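Local coordinates for thioredoxin Reductase (Burkholderia cenocepacia, PDB 4F82), which probably acts as a thiol-dependent peroxidase of the Prx5 type, reducing hydrogen peroxide and organic hydroperoxides to water and alcohols, at residues T60-C63 and S64-V68. Residues are numbered along the deposited sequence; the frame is centred on the assembly and turned at random.
Sequences TPTC and SAQHV
Ser64 grips the carbonyl oxygen of Thr60 twice. Ser64 N lies 2.9 Å from Thr60 O, nearly in line with the C=O bond; Ser64 OG, set beside its own backbone N (chi1 -64°), donates to Thr60 O at 2.8 Å, tilted 32° from the carbonyl plane. A small hydroxyl suits this place, reaching the preceding turn while also meeting Trp100 NE1. Pro61, with no N-H to give, fits a first helical turn, and Pro61 O takes Ala65 N at 2.9 Å. Then the winding widens: Thr62 O accepts Gln66 N, the ordinary four-residue step, and His67 N, straighter with an N-H...O angle of 167°. This second bond and Val68 N to Cys63 O (3.1 Å) both span five residues, a pi-type turn. Thr62 and Gln66 lie side by side, pointing the same way, CG2 of Thr62 3.9 Å from OE1 of Gln66. Helix 61-80 starts here in a beta-alpha-beta unit of the thioredoxin-like fold; Thr60 and Cys63, the predicted peroxidatic cysteine, belong to the peroxiredoxin PxxxTxxC signature, whose proline is Pro56. Cys63 SG lies 3.2 Å from Thr60 OG1, itself hydrogen-bonded to Gly57 O. Buried His67, polar at both nitrogens, links Arg141, which touches Cys63, to Ser165 O.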
ATOM      1  N   THR A  60      -2.304  -5.492   7.571  1.00 11.06           N
ATOM      2  CA  THR A  60      -1.456  -5.606   8.769  1.00  6.86           C
ATOM      3  C   THR A  60      -2.222  -6.295   9.920  1.00  9.45           C
ATOM      4  O   THR A  60      -3.454  -6.360   9.907  1.00  6.79           O
ATOM      5  CB  THR A  60      -0.822  -4.213   9.197  1.00  7.67           C
ATOM      6  OG1 THR A  60      -1.852  -3.289   9.578  1.00  6.73           O
ATOM      7  CG2 THR A  60      -0.002  -3.618   8.073  1.00  9.71           C
ATOM      8  N   PRO A  61      -1.490  -6.838  10.906  1.00  7.33           N
ATOM      9  CA  PRO A  61      -2.185  -7.796  11.768  1.00  7.57           C
ATOM     10  C   PRO A  61      -3.279  -7.249  12.671  1.00  7.38           C
ATOM     11  O   PRO A  61      -4.348  -7.856  12.724  1.00  8.69           O
ATOM     12  CB  PRO A  61      -1.053  -8.404  12.591  1.00  8.23           C
ATOM     13  CG  PRO A  61       0.139  -8.402  11.577  1.00 12.90           C
ATOM     14  CD  PRO A  61      -0.017  -7.031  10.940  1.00 12.47           C
ATOM     15  N   THR A  62      -3.064  -6.132  13.357  1.00  9.43           N
ATOM     16  CA  THR A  62      -4.105  -5.739  14.318  1.00  9.76           C
ATOM     17  C   THR A  62      -5.266  -5.123  13.545  1.00 11.98           C
ATOM     18  O   THR A  62      -6.452  -5.409  13.811  1.00  8.98           O
ATOM     19  CB  THR A  62      -3.569  -4.805  15.388  1.00  8.60           C
ATOM     20  OG1 THR A  62      -2.623  -5.519  16.210  1.00  7.76           O
ATOM     21  CG2 THR A  62      -4.707  -4.267  16.269  1.00 12.44           C
ATOM     22  N   CYS A  63      -4.913  -4.285  12.573  1.00  6.48           N
ATOM     23  CA  CYS A  63      -5.879  -3.795  11.585  1.00  6.17           C
ATOM     24  C   CYS A  63      -6.791  -4.877  11.004  1.00  7.72           C
ATOM     25  O   CYS A  63      -8.006  -4.687  10.912  1.00  9.12           O
ATOM     26  CB  CYS A  63      -5.150  -3.105  10.441  1.00  6.02           C
ATOM     27  SG  CYS A  63      -4.232  -1.601  10.931  1.00  8.01           S
ATOM     28  N   SER A  64      -6.207  -5.992  10.602  1.00  6.51           N
ATOM     29  CA  SER A  64      -6.928  -7.052   9.903  1.00  9.12           C
ATOM     30  C   SER A  64      -7.692  -8.022  10.814  1.00  9.22           C
ATOM     31  O   SER A  64      -8.820  -8.425  10.484  1.00 11.10           O
ATOM     32  CB  SER A  64      -5.969  -7.890   9.036  1.00  8.72           C
ATOM     33  OG  SER A  64      -5.386  -7.115   8.010  1.00  7.09           O
ATOM     34  N   ALA A  65      -7.065  -8.436  11.912  1.00  8.18           N
ATOM     35  CA  ALA A  65      -7.621  -9.462  12.809  1.00  7.74           C
ATOM     36  C   ALA A  65      -8.662  -8.883  13.778  1.00  7.69           C
ATOM     37  O   ALA A  65      -9.586  -9.562  14.224  1.00 11.78           O
ATOM     38  CB  ALA A  65      -6.474 -10.120  13.630  1.00  9.73           C
ATOM     39  N   GLN A  66      -8.470  -7.613  14.125  1.00  7.56           N
ATOM     40  CA  GLN A  66      -9.230  -6.985  15.207  1.00  8.01           C
ATOM     41  C   GLN A  66     -10.013  -5.728  14.800  1.00 10.51           C
ATOM     42  O   GLN A  66     -11.225  -5.622  15.039  1.00  7.02           O
ATOM     43  CB  GLN A  66      -8.266  -6.576  16.307  1.00  9.45           C
ATOM     44  CG  GLN A  66      -8.052  -7.588  17.389  1.00 14.71           C
ATOM     45  CD  GLN A  66      -7.689  -6.874  18.668  1.00 21.67           C
ATOM     46  OE1 GLN A  66      -6.525  -6.558  18.874  1.00 20.06           O
ATOM     47  NE2 GLN A  66      -8.694  -6.553  19.505  1.00 25.11           N
ATOM     48  N   HIS A  67      -9.309  -4.744  14.259  1.00 11.61           N
ATOM     49  CA  HIS A  67      -9.910  -3.425  14.070  1.00  9.65           C
ATOM     50  C   HIS A  67     -11.070  -3.369  13.040  1.00  9.52           C
ATOM     51  O   HIS A  67     -12.172  -2.935  13.400  1.00  6.29           O
ATOM     52  CB  HIS A  67      -8.845  -2.346  13.806  1.00  6.85           C
ATOM     53  CG  HIS A  67      -9.301  -0.968  14.157  1.00  5.98           C
ATOM     54  ND1 HIS A  67      -8.504   0.147  13.995  1.00  5.88           N
ATOM     55  CD2 HIS A  67     -10.484  -0.527  14.659  1.00  6.03           C
ATOM     56  CE1 HIS A  67      -9.171   1.218  14.410  1.00  5.87           C
ATOM     57  NE2 HIS A  67     -10.371   0.838  14.817  1.00  5.95           N
ATOM     58  N   VAL A  68     -10.844  -3.815  11.794  1.00  6.17           N
ATOM     59  CA  VAL A  68     -11.900  -3.860  10.789  1.00 12.77           C
ATOM     60  C   VAL A  68     -12.995  -4.893  11.140  1.00 11.28           C
ATOM     61  O   VAL A  68     -14.201  -4.603  10.987  1.00  6.69           O
ATOM     62  CB  VAL A  68     -11.324  -4.072   9.333  1.00  6.58           C
ATOM     63  CG1 VAL A  68     -12.438  -4.150   8.299  1.00  6.61           C
ATOM     64  CG2 VAL A  68     -10.422  -2.927   8.970  1.00  5.84           C
TER